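PDB 1X7F: outer surface protein from Bacillus cereus ATCC 14579, which is of unproven function but probably acts as a 6-phospho-N-acetylmuramidase, cleaving glycosides of 6-phosphorylated N-acetylmuramic acid. Local coordinates for residues E279-E284 / P319-V324; L345-K350 / T379-V384; L270-H275 / D373-W378; R286-E291 / G329-G334. All blocks are in the same frame, centred on the assembly; numbering follows the deposited sequence.

Overall arrangement
All four contacts lie in the C-terminal part of the chain, around one mixed sheet. Interactions 2 and 4 are buried and held by packing, interaction 4 including a threonine hydroxyl; interaction 3 is apolar but only partly buried; interaction 1 is the outlier, a surface salt bridge. Helix 282-289 is shared by interactions 1 and 4: its capped start faces the loop carrying Arg321, and its later turn rests on strand 330-334. Interactions 2 and 3, with centres about 5 Å apart, are joined by backbone bonds between neighbouring strands 380-384 and 270-276. Thus charge and hydrogen bonding serve at the periphery, whereas methyl groups, a ring and sulfur serve on the inward face of the curled sheet, with interaction 3 at its partly buried margin.

Interaction 1: E279-E284 / P319-V324; sequences EATEVE and PVRESV
Arg321 slides its guanidinium under the backbone of Glu279 and Ala280, with Glu279 O lying 3.5 Å above the plane, over its centre, and turns its end to the Glu284 carboxylate. The grip is end-on: Arg321 NH2 reaches Glu284 OE1 at 2.8 Å and Arg321 NH1 reaches Glu284 OE2 at 2.8 Å, giving a two-pronged salt bridge. It is not coplanar, since the carboxylate and guanidinium planes stand 60° apart, and the bonds are bent, 143° for NH2 to OE1. Glu284 OE1 is also held from the opposite face of the carboxylate by Thr281 N, at 3.0 Å with a straighter angle of 166°. Glu284 in turn offers its backbone N weakly to Thr281 OG1, completing a capping box at the N-terminus of helix 282-289. The same carboxylate therefore takes part in the capping box and binds the arginine, with its rotation fixed from two sides. Glu279 adds its CB, 3.6 Å from Arg321 NE, while its carboxylate leads off. Arg321 NH2 has a second partner in Ile360 O, and Glu284 touches Asn359 and Val361, so the bridge ties the start of helix 282-289 and the loop before strand 330-334 to strand 358-364.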
# COMPACT_ATOMS: atom_id res chain seq x y z
N GLU A 279 -30.37 -3.91 11.78
CA GLU A 279 -30.94 -5.15 12.29
C GLU A 279 -29.90 -6.17 12.77
O GLU A 279 -30.27 -7.19 13.36
CB GLU A 279 -31.85 -5.78 11.23
CG GLU A 279 -33.03 -4.89 10.80
CD GLU A 279 -32.61 -3.68 9.95
OE1 GLU A 279 -31.70 -3.82 9.09
OE2 GLU A 279 -33.20 -2.59 10.14
N ALA A 280 -28.61 -5.90 12.55
CA ALA A 280 -27.53 -6.83 12.90
C ALA A 280 -27.50 -7.12 14.40
O ALA A 280 -27.47 -6.19 15.22
CB ALA A 280 -26.17 -6.31 12.41
N THR A 281 -27.52 -8.40 14.77
CA THR A 281 -27.52 -8.77 16.20
C THR A 281 -26.08 -8.77 16.72
O THR A 281 -25.14 -8.79 15.93
CB THR A 281 -28.17 -10.16 16.45
OG1 THR A 281 -27.39 -11.18 15.80
CG2 THR A 281 -29.58 -10.26 15.82
N GLU A 282 -25.94 -8.76 18.04
CA GLU A 282 -24.64 -8.83 18.69
C GLU A 282 -23.81 -10.04 18.28
O GLU A 282 -22.60 -9.93 18.11
CB GLU A 282 -24.80 -8.79 20.23
CG GLU A 282 -25.18 -7.42 20.78
CD GLU A 282 -24.36 -6.29 20.19
OE1 GLU A 282 -24.95 -5.39 19.55
OE2 GLU A 282 -23.11 -6.30 20.33
N VAL A 283 -24.46 -11.18 18.12
CA VAL A 283 -23.76 -12.39 17.74
C VAL A 283 -23.29 -12.32 16.28
O VAL A 283 -22.21 -12.79 15.95
CB VAL A 283 -24.59 -13.68 18.04
CG1 VAL A 283 -25.83 -13.74 17.17
CG2 VAL A 283 -23.75 -14.93 17.84
N GLU A 284 -24.10 -11.70 15.42
CA GLU A 284 -23.73 -11.49 14.02
C GLU A 284 -22.52 -10.56 13.91
O GLU A 284 -21.63 -10.81 13.12
CB GLU A 284 -24.92 -10.95 13.20
CG GLU A 284 -25.96 -12.00 12.87
CD GLU A 284 -27.30 -11.43 12.41
OE1 GLU A 284 -27.47 -10.18 12.36
OE2 GLU A 284 -28.20 -12.24 12.11
N PRO A 319 -32.26 -15.71 14.12
CA PRO A 319 -33.65 -15.70 13.68
C PRO A 319 -33.76 -15.16 12.26
O PRO A 319 -32.99 -14.28 11.86
CB PRO A 319 -34.35 -14.78 14.69
CG PRO A 319 -33.42 -14.77 15.89
CD PRO A 319 -32.05 -14.81 15.27
N VAL A 320 -34.68 -15.74 11.51
CA VAL A 320 -35.01 -15.28 10.16
C VAL A 320 -35.56 -13.85 10.23
O VAL A 320 -36.40 -13.55 11.08
CB VAL A 320 -36.03 -16.25 9.50
CG1 VAL A 320 -36.46 -15.75 8.15
CG2 VAL A 320 -35.44 -17.66 9.34
N ARG A 321 -35.06 -12.96 9.38
CA ARG A 321 -35.71 -11.65 9.17
C ARG A 321 -35.89 -11.35 7.69
O ARG A 321 -36.01 -12.27 6.90
CB ARG A 321 -35.02 -10.51 9.93
CG ARG A 321 -33.53 -10.65 10.11
CD ARG A 321 -32.89 -9.55 10.95
NE ARG A 321 -31.56 -9.28 10.42
CZ ARG A 321 -30.43 -9.76 10.92
NH1 ARG A 321 -30.44 -10.51 12.02
NH2 ARG A 321 -29.27 -9.47 10.32
N GLU A 322 -35.94 -10.09 7.29
CA GLU A 322 -36.23 -9.77 5.90
C GLU A 322 -34.98 -9.94 5.05
O GLU A 322 -34.01 -9.20 5.23
CB GLU A 322 -36.82 -8.36 5.73
CG GLU A 322 -38.06 -8.05 6.57
CD GLU A 322 -39.22 -9.03 6.37
OE1 GLU A 322 -39.39 -9.56 5.24
OE2 GLU A 322 -39.97 -9.25 7.35
N SER A 323 -35.02 -10.93 4.17
CA SER A 323 -33.95 -11.19 3.23
C SER A 323 -34.08 -10.34 1.97
O SER A 323 -35.19 -10.08 1.48
CB SER A 323 -33.91 -12.68 2.86
OG SER A 323 -33.31 -13.45 3.91
N VAL A 324 -32.95 -9.87 1.47
CA VAL A 324 -32.90 -9.01 0.30
C VAL A 324 -32.01 -9.64 -0.78
O VAL A 324 -31.20 -10.55 -0.49
CB VAL A 324 -32.40 -7.55 0.64
CG1 VAL A 324 -33.38 -6.83 1.58
CG2 VAL A 324 -30.98 -7.55 1.23

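Interaction 2: L345-K350 / T379-V384; sequences LQIILK and TQFTCV
This is a buried apolar contact across the inside of the strongly curled mixed sheet, between side chains of its concave face: Ile347 of strand 345-348 meets Phe381 and Cys383 of strand 380-384. The two strands are not neighbours: in sheet order, strands 270-276, 358-364 and 330-334 come between them. Their closest alpha carbons, Ile347 CA and Cys383 CA, are 10.3 Å apart, and no backbone bond links the two segments. Side chains span the gap, which requires the sheet to curl strongly.

One methyl does the touching. Ile347 CG1 lies anti to the carbonyl carbon (chi1 -56°) and the chain runs on extended, carrying CD1 toward the other strand. Ile347 CD1 meets Phe381 CE1 at 3.6 Å and CZ of the same ring at 4.1 Å, approaching that corner of the ring obliquely. Phe381 arrives from the opposite direction, its CG set between the backbone N and the carbonyl carbon (chi1 64°). Two residues further along, on the same face of strand 380-384, Cys383 brings SG to 4.2 Å from Ile347 CD1, so the methyl sits against both ring and sulfur.

The surroundings continue this lining: Leu272 touches both Ile347 and Phe381, Val304 touches Phe381, and the ring of His293 meets that of Phe381 with planes at about 30°. Since no hydrogen bond crosses between the segments, cohesion here must come from dispersion and exclusion of water, a chemistry that sets no strict direction and relies on the close fit of a methyl, a ring carbon and a sulfur.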
# COMPACT_ATOMS: atom_id res chain seq x y z
N LEU A 345 -20.74 -17.45 7.56
CA LEU A 345 -20.60 -16.07 7.14
C LEU A 345 -20.08 -16.02 5.71
O LEU A 345 -19.16 -16.76 5.35
CB LEU A 345 -19.64 -15.32 8.08
CG LEU A 345 -19.41 -13.83 7.80
CD1 LEU A 345 -19.28 -13.07 9.11
CD2 LEU A 345 -18.17 -13.56 6.89
N GLN A 346 -20.67 -15.15 4.89
CA GLN A 346 -20.26 -14.98 3.51
C GLN A 346 -20.13 -13.51 3.17
O GLN A 346 -20.75 -12.67 3.81
CB GLN A 346 -21.29 -15.62 2.56
CG GLN A 346 -21.56 -17.10 2.80
CD GLN A 346 -22.78 -17.60 2.05
OE1 GLN A 346 -23.52 -16.81 1.44
NE2 GLN A 346 -23.02 -18.91 2.10
N ILE A 347 -19.30 -13.22 2.19
CA ILE A 347 -19.26 -11.91 1.58
C ILE A 347 -19.60 -12.16 0.12
O ILE A 347 -18.99 -13.00 -0.53
CB ILE A 347 -17.87 -11.20 1.75
CG1 ILE A 347 -17.48 -11.12 3.24
CG2 ILE A 347 -17.92 -9.80 1.10
CD1 ILE A 347 -16.21 -10.31 3.51
N ILE A 348 -20.62 -11.46 -0.37
CA ILE A 348 -21.13 -11.70 -1.71
C ILE A 348 -20.19 -11.09 -2.75
O ILE A 348 -19.72 -9.96 -2.57
CB ILE A 348 -22.59 -11.15 -1.84
CG1 ILE A 348 -23.52 -11.70 -0.73
CG2 ILE A 348 -23.18 -11.45 -3.23
CD1 ILE A 348 -23.43 -13.24 -0.48
N LEU A 349 -19.91 -11.84 -3.81
CA LEU A 349 -19.06 -11.39 -4.91
C LEU A 349 -19.86 -11.08 -6.17
O LEU A 349 -19.47 -10.21 -6.94
CB LEU A 349 -17.97 -12.42 -5.23
CG LEU A 349 -16.99 -12.73 -4.10
CD1 LEU A 349 -16.09 -13.91 -4.48
CD2 LEU A 349 -16.15 -11.50 -3.73
N LYS A 350 -20.97 -11.80 -6.37
CA LYS A 350 -21.84 -11.68 -7.55
C LYS A 350 -23.30 -11.76 -7.12
O LYS A 350 -23.63 -12.46 -6.16
CB LYS A 350 -21.61 -12.83 -8.56
CG LYS A 350 -20.24 -12.92 -9.18
CD LYS A 350 -20.15 -14.07 -10.22
CE LYS A 350 -21.29 -13.98 -11.23
NZ LYS A 350 -20.91 -14.41 -12.60
N THR A 379 -6.95 -17.39 1.77
CA THR A 379 -6.56 -16.07 2.26
C THR A 379 -7.25 -15.77 3.60
O THR A 379 -8.45 -15.93 3.75
CB THR A 379 -6.94 -14.99 1.21
OG1 THR A 379 -6.19 -15.21 0.02
CG2 THR A 379 -6.51 -13.58 1.65
N GLN A 380 -6.45 -15.33 4.56
CA GLN A 380 -6.98 -14.78 5.80
C GLN A 380 -7.30 -13.32 5.59
O GLN A 380 -6.56 -12.62 4.90
CB GLN A 380 -5.94 -14.90 6.90
CG GLN A 380 -5.45 -16.30 7.09
CD GLN A 380 -4.28 -16.37 8.04
OE1 GLN A 380 -3.47 -15.44 8.14
NE2 GLN A 380 -4.17 -17.48 8.75
N PHE A 381 -8.39 -12.86 6.19
CA PHE A 381 -8.73 -11.45 6.21
C PHE A 381 -9.54 -11.18 7.48
O PHE A 381 -10.05 -12.12 8.08
CB PHE A 381 -9.50 -11.05 4.94
CG PHE A 381 -10.83 -11.72 4.79
CD1 PHE A 381 -12.00 -11.07 5.20
CD2 PHE A 381 -10.92 -13.01 4.30
CE1 PHE A 381 -13.24 -11.71 5.10
CE2 PHE A 381 -12.14 -13.66 4.20
CZ PHE A 381 -13.31 -13.00 4.59
N THR A 382 -9.61 -9.92 7.90
CA THR A 382 -10.58 -9.52 8.91
C THR A 382 -11.59 -8.54 8.33
O THR A 382 -11.43 -8.01 7.22
CB THR A 382 -9.91 -8.85 10.13
OG1 THR A 382 -9.15 -7.73 9.70
CG2 THR A 382 -8.89 -9.79 10.82
N CYS A 383 -12.64 -8.30 9.10
CA CYS A 383 -13.59 -7.24 8.83
C CYS A 383 -13.46 -6.30 9.99
O CYS A 383 -13.41 -6.73 11.14
CB CYS A 383 -15.02 -7.79 8.75
SG CYS A 383 -15.35 -8.79 7.29
N VAL A 384 -13.37 -5.01 9.68
CA VAL A 384 -13.25 -3.97 10.69
C VAL A 384 -14.29 -2.88 10.47
O VAL A 384 -14.75 -2.67 9.36
CB VAL A 384 -11.81 -3.33 10.74
CG1 VAL A 384 -10.80 -4.35 11.25
CG2 VAL A 384 -11.38 -2.75 9.36

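Interaction 3: L270-H275 / D373-W378; sequences LQLKVH and DYVGAW
Val375, the centre of an inverse gamma turn, presses its CG2 against CD2 of Leu270 at 3.6 Å, an apolar contact made in the loop just after a short 3-10 segment. The turn is evident from the Val375 backbone, with phi -86° and psi 87°, and from the weak bond that Gly376 N makes to Tyr374 O at 3.2 Å.

The two leading side chains cross at about a right angle. Leu270 places its CG opposite the backbone N (chi1 -172°), which sends the isobutyl group out toward the turn, CD2 foremost; Val375 meets it with the branch that stands beside its own backbone N. Looser contacts flank this pair. Leu270 CD2 comes to 4.5 Å from CB of Tyr374, and Leu272, two residues on and on the same face of strand 270-276, brings CD1 to 4.5 Å from Val375 CG2. No hydrogen bond joins the segments, and contact between them is by methyl packing alone.

Polar bonds to other parts of the chain surround it. Val375 O accepts from Arg295 NH2, Asp373 bridges to Arg328, and Tyr374 OH is hydrogen-bonded to His237 and Tyr183, residues on helices that belong with the eight-stranded parallel sheet.

The contact thus lies where the mixed sheet approaches the N-terminal region. That region's parallel strands, alternating with helices, are consistent with the TIM-barrel type of the alpha-amylase-like family, and the inverse gamma turn at Val375 belongs to the loop leading into strand 380-384, a final strand that runs beside 270-276.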
# COMPACT_ATOMS: atom_id res chain seq x y z
N LEU A 270 -5.10 -8.19 5.11
CA LEU A 270 -6.23 -7.47 4.55
C LEU A 270 -7.33 -7.21 5.58
O LEU A 270 -7.78 -8.13 6.26
CB LEU A 270 -6.80 -8.24 3.37
CG LEU A 270 -7.88 -7.55 2.53
CD1 LEU A 270 -7.38 -6.25 1.90
CD2 LEU A 270 -8.31 -8.53 1.46
N GLN A 271 -7.74 -5.94 5.69
CA GLN A 271 -8.80 -5.52 6.60
C GLN A 271 -9.87 -4.81 5.78
O GLN A 271 -9.59 -3.79 5.13
CB GLN A 271 -8.28 -4.57 7.68
CG GLN A 271 -7.09 -5.06 8.50
CD GLN A 271 -6.55 -4.00 9.43
OE1 GLN A 271 -5.96 -3.00 8.98
NE2 GLN A 271 -6.73 -4.21 10.74
N LEU A 272 -11.08 -5.35 5.79
CA LEU A 272 -12.16 -4.83 4.97
C LEU A 272 -13.09 -4.05 5.86
O LEU A 272 -13.64 -4.60 6.83
CB LEU A 272 -12.92 -5.98 4.29
CG LEU A 272 -12.07 -6.87 3.36
CD1 LEU A 272 -12.86 -8.13 2.97
CD2 LEU A 272 -11.58 -6.11 2.10
N LYS A 273 -13.25 -2.76 5.56
CA LYS A 273 -14.20 -1.91 6.29
C LYS A 273 -15.65 -2.37 6.04
O LYS A 273 -16.11 -2.42 4.89
CB LYS A 273 -14.00 -0.44 5.94
CG LYS A 273 -14.92 0.49 6.68
CD LYS A 273 -14.32 1.85 6.90
CE LYS A 273 -15.24 2.70 7.76
NZ LYS A 273 -14.86 4.14 7.75
N VAL A 274 -16.34 -2.70 7.13
CA VAL A 274 -17.73 -3.15 7.09
C VAL A 274 -18.64 -2.10 7.78
O VAL A 274 -18.25 -1.49 8.79
CB VAL A 274 -17.91 -4.57 7.76
CG1 VAL A 274 -17.54 -4.54 9.26
CG2 VAL A 274 -19.33 -5.12 7.58
N HIS A 275 -19.81 -1.88 7.20
CA HIS A 275 -20.87 -1.11 7.81
C HIS A 275 -22.04 -2.06 8.08
O HIS A 275 -22.56 -2.70 7.17
CB HIS A 275 -21.34 0.02 6.88
CG HIS A 275 -20.26 0.99 6.50
ND1 HIS A 275 -19.95 2.10 7.25
CD2 HIS A 275 -19.42 1.01 5.43
CE1 HIS A 275 -18.96 2.76 6.68
NE2 HIS A 275 -18.63 2.13 5.57
N ASP A 373 -11.17 -9.01 -4.51
CA ASP A 373 -10.43 -9.81 -5.48
C ASP A 373 -9.10 -10.33 -4.92
O ASP A 373 -8.51 -11.26 -5.47
CB ASP A 373 -10.15 -8.98 -6.74
CG ASP A 373 -11.43 -8.59 -7.50
OD1 ASP A 373 -12.53 -9.12 -7.20
OD2 ASP A 373 -11.41 -7.74 -8.41
N TYR A 374 -8.62 -9.73 -3.83
CA TYR A 374 -7.40 -10.19 -3.17
C TYR A 374 -7.65 -11.26 -2.09
O TYR A 374 -6.70 -11.82 -1.54
CB TYR A 374 -6.58 -8.99 -2.64
CG TYR A 374 -6.21 -8.09 -3.78
CD1 TYR A 374 -7.04 -7.03 -4.15
CD2 TYR A 374 -5.08 -8.35 -4.56
CE1 TYR A 374 -6.74 -6.23 -5.25
CE2 TYR A 374 -4.77 -7.55 -5.66
CZ TYR A 374 -5.61 -6.50 -5.99
OH TYR A 374 -5.34 -5.70 -7.06
N VAL A 375 -8.93 -11.55 -1.82
CA VAL A 375 -9.28 -12.69 -0.98
C VAL A 375 -9.35 -13.93 -1.88
O VAL A 375 -10.41 -14.27 -2.39
CB VAL A 375 -10.61 -12.51 -0.19
CG1 VAL A 375 -10.80 -13.67 0.79
CG2 VAL A 375 -10.63 -11.19 0.57
N GLY A 376 -8.21 -14.58 -2.08
CA GLY A 376 -8.19 -15.81 -2.86
C GLY A 376 -8.37 -17.05 -2.01
O GLY A 376 -8.73 -16.98 -0.82
N ALA A 377 -8.12 -18.20 -2.64
CA ALA A 377 -8.15 -19.49 -1.99
C ALA A 377 -7.23 -19.50 -0.76
O ALA A 377 -6.03 -19.30 -0.90
CB ALA A 377 -7.75 -20.57 -2.99
N TRP A 378 -7.81 -19.69 0.42
CA TRP A 378 -7.07 -19.83 1.70
C TRP A 378 -6.57 -18.52 2.35
O TRP A 378 -5.84 -18.55 3.34
CB TRP A 378 -5.91 -20.83 1.57
CG TRP A 378 -6.31 -22.24 1.20
CD1 TRP A 378 -5.82 -22.99 0.16
CD2 TRP A 378 -7.26 -23.08 1.88
NE1 TRP A 378 -6.41 -24.23 0.15
CE2 TRP A 378 -7.29 -24.32 1.20
CE3 TRP A 378 -8.08 -22.91 3.01
CZ2 TRP A 378 -8.12 -25.38 1.59
CZ3 TRP A 378 -8.92 -23.97 3.41
CH2 TRP A 378 -8.92 -25.19 2.69

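Interaction 4: R286-E291 / G329-G334; sequences RATLQE and GQVVIG
Helix-on-sheet packing brings helix 282-289 against strand 330-334, where Thr288 and Val331 reach toward each other tip to tip and Ala287 faces Ile333. Two consecutive residues of the helix thereby meet two alternate residues of the strand, those whose side chains share one face of the sheet. The alpha carbons bear this out, with Thr288 CA 8.2 Å from Val331 CA and Ala287 CA 9.0 Å from Ile333 CA.

Thr288 OG1 lies 4.1 Å from Val331 CG1, a van der Waals contact. Val331 points at the helix, and with chi1 -180° its CG1 is the branch that meets the hydroxyl. The threonine hydroxyl, although buried, is not without a partner: it is hydrogen-bonded to Glu284 O one turn earlier, and this bond to the backbone of its own helix helps satisfy it where it faces an aliphatic neighbour. The second pair, Ala287 CB with Ile333 CD1, is 4.2 Å apart; Ile333 is modelled in two conformations, so that distance describes one of them and should be read with caution.

Other strands share the interface. Thr288 also touches Leu345, Val361 and Phe276, while Val274 touches both Leu289 and Val331, which places the helix against residues from several strands rather than along a single one. Tyr313, at the end of helix 309-313, packs on Ala287. A short helix packed in this way into the concave side of a strongly curled, barrel-like sheet is consistent with the cyclophilin-like fold described for this type of C-terminal domain.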
# COMPACT_ATOMS: atom_id res chain seq x y z
N ARG A 286 -20.24 -10.09 16.32
CA ARG A 286 -19.09 -10.82 16.88
C ARG A 286 -18.50 -11.79 15.86
O ARG A 286 -17.28 -11.85 15.68
CB ARG A 286 -19.47 -11.56 18.17
CG ARG A 286 -18.28 -12.15 18.94
CD ARG A 286 -18.63 -13.01 20.18
NE ARG A 286 -19.92 -12.62 20.73
CZ ARG A 286 -20.96 -13.42 20.89
NH1 ARG A 286 -20.88 -14.72 20.60
NH2 ARG A 286 -22.08 -12.92 21.38
N ALA A 287 -19.37 -12.54 15.18
CA ALA A 287 -18.96 -13.44 14.09
C ALA A 287 -18.19 -12.67 13.02
O ALA A 287 -17.23 -13.17 12.46
CB ALA A 287 -20.18 -14.12 13.46
N THR A 288 -18.62 -11.45 12.74
CA THR A 288 -17.99 -10.62 11.72
C THR A 288 -16.63 -10.07 12.17
O THR A 288 -15.65 -10.18 11.44
CB THR A 288 -18.95 -9.47 11.35
OG1 THR A 288 -20.17 -10.02 10.82
CG2 THR A 288 -18.36 -8.60 10.22
N LEU A 289 -16.60 -9.49 13.38
CA LEU A 289 -15.47 -8.67 13.83
C LEU A 289 -14.41 -9.39 14.64
O LEU A 289 -13.24 -9.00 14.63
CB LEU A 289 -15.96 -7.49 14.68
CG LEU A 289 -16.91 -6.45 14.09
CD1 LEU A 289 -17.32 -5.47 15.20
CD2 LEU A 289 -16.25 -5.72 12.94
N GLN A 290 -14.82 -10.44 15.35
CA GLN A 290 -13.94 -11.09 16.32
C GLN A 290 -13.16 -12.23 15.68
O GLN A 290 -12.25 -12.78 16.28
CB GLN A 290 -14.75 -11.58 17.54
CG GLN A 290 -13.91 -11.73 18.77
CD GLN A 290 -14.72 -12.06 20.01
OE1 GLN A 290 -14.74 -13.21 20.45
NE2 GLN A 290 -15.39 -11.05 20.58
N GLU A 291 -13.52 -12.58 14.46
CA GLU A 291 -12.94 -13.73 13.79
C GLU A 291 -11.90 -13.33 12.77
O GLU A 291 -12.08 -12.37 12.02
CB GLU A 291 -14.03 -14.55 13.07
CG GLU A 291 -15.21 -14.96 13.95
CD GLU A 291 -14.80 -15.83 15.12
OE1 GLU A 291 -13.96 -16.74 14.91
OE2 GLU A 291 -15.31 -15.61 16.25
N GLY A 329 -20.51 -7.30 -2.05
CA GLY A 329 -20.06 -6.51 -0.90
C GLY A 329 -20.87 -6.75 0.35
O GLY A 329 -20.50 -6.28 1.44
N GLN A 330 -21.99 -7.47 0.22
CA GLN A 330 -22.83 -7.75 1.38
C GLN A 330 -22.16 -8.79 2.25
O GLN A 330 -21.61 -9.77 1.74
CB GLN A 330 -24.23 -8.22 0.98
CG GLN A 330 -25.15 -7.11 0.53
CD GLN A 330 -26.45 -7.63 -0.07
OE1 GLN A 330 -27.27 -6.85 -0.54
NE2 GLN A 330 -26.63 -8.94 -0.06
N VAL A 331 -22.19 -8.54 3.56
CA VAL A 331 -21.83 -9.57 4.53
C VAL A 331 -23.15 -10.22 4.95
O VAL A 331 -24.07 -9.54 5.39
CB VAL A 331 -21.08 -8.98 5.74
CG1 VAL A 331 -20.72 -10.08 6.73
CG2 VAL A 331 -19.83 -8.24 5.27
N VAL A 332 -23.24 -11.54 4.73
CA VAL A 332 -24.45 -12.29 5.06
C VAL A 332 -24.06 -13.46 5.95
O VAL A 332 -22.88 -13.86 5.99
CB VAL A 332 -25.29 -12.74 3.79
CG1 VAL A 332 -25.64 -11.55 2.88
CG2 VAL A 332 -24.58 -13.85 3.00
N ILE A 333 -25.04 -13.99 6.65
CA ILE A 333 -24.86 -15.15 7.49
C ILE A 333 -26.04 -16.09 7.31
O ILE A 333 -27.19 -15.66 7.15
CB ILE A 333 -24.67 -14.74 8.98
CG1 ILE A 333 -24.05 -15.90 9.77
CG2 ILE A 333 -25.99 -14.24 9.59
CD1 ILE A 333 -23.33 -15.50 11.02
N GLY A 334 -25.73 -17.38 7.31
CA GLY A 334 -26.73 -18.42 7.34
C GLY A 334 -27.48 -18.36 8.66
O GLY A 334 -26.88 -18.33 9.73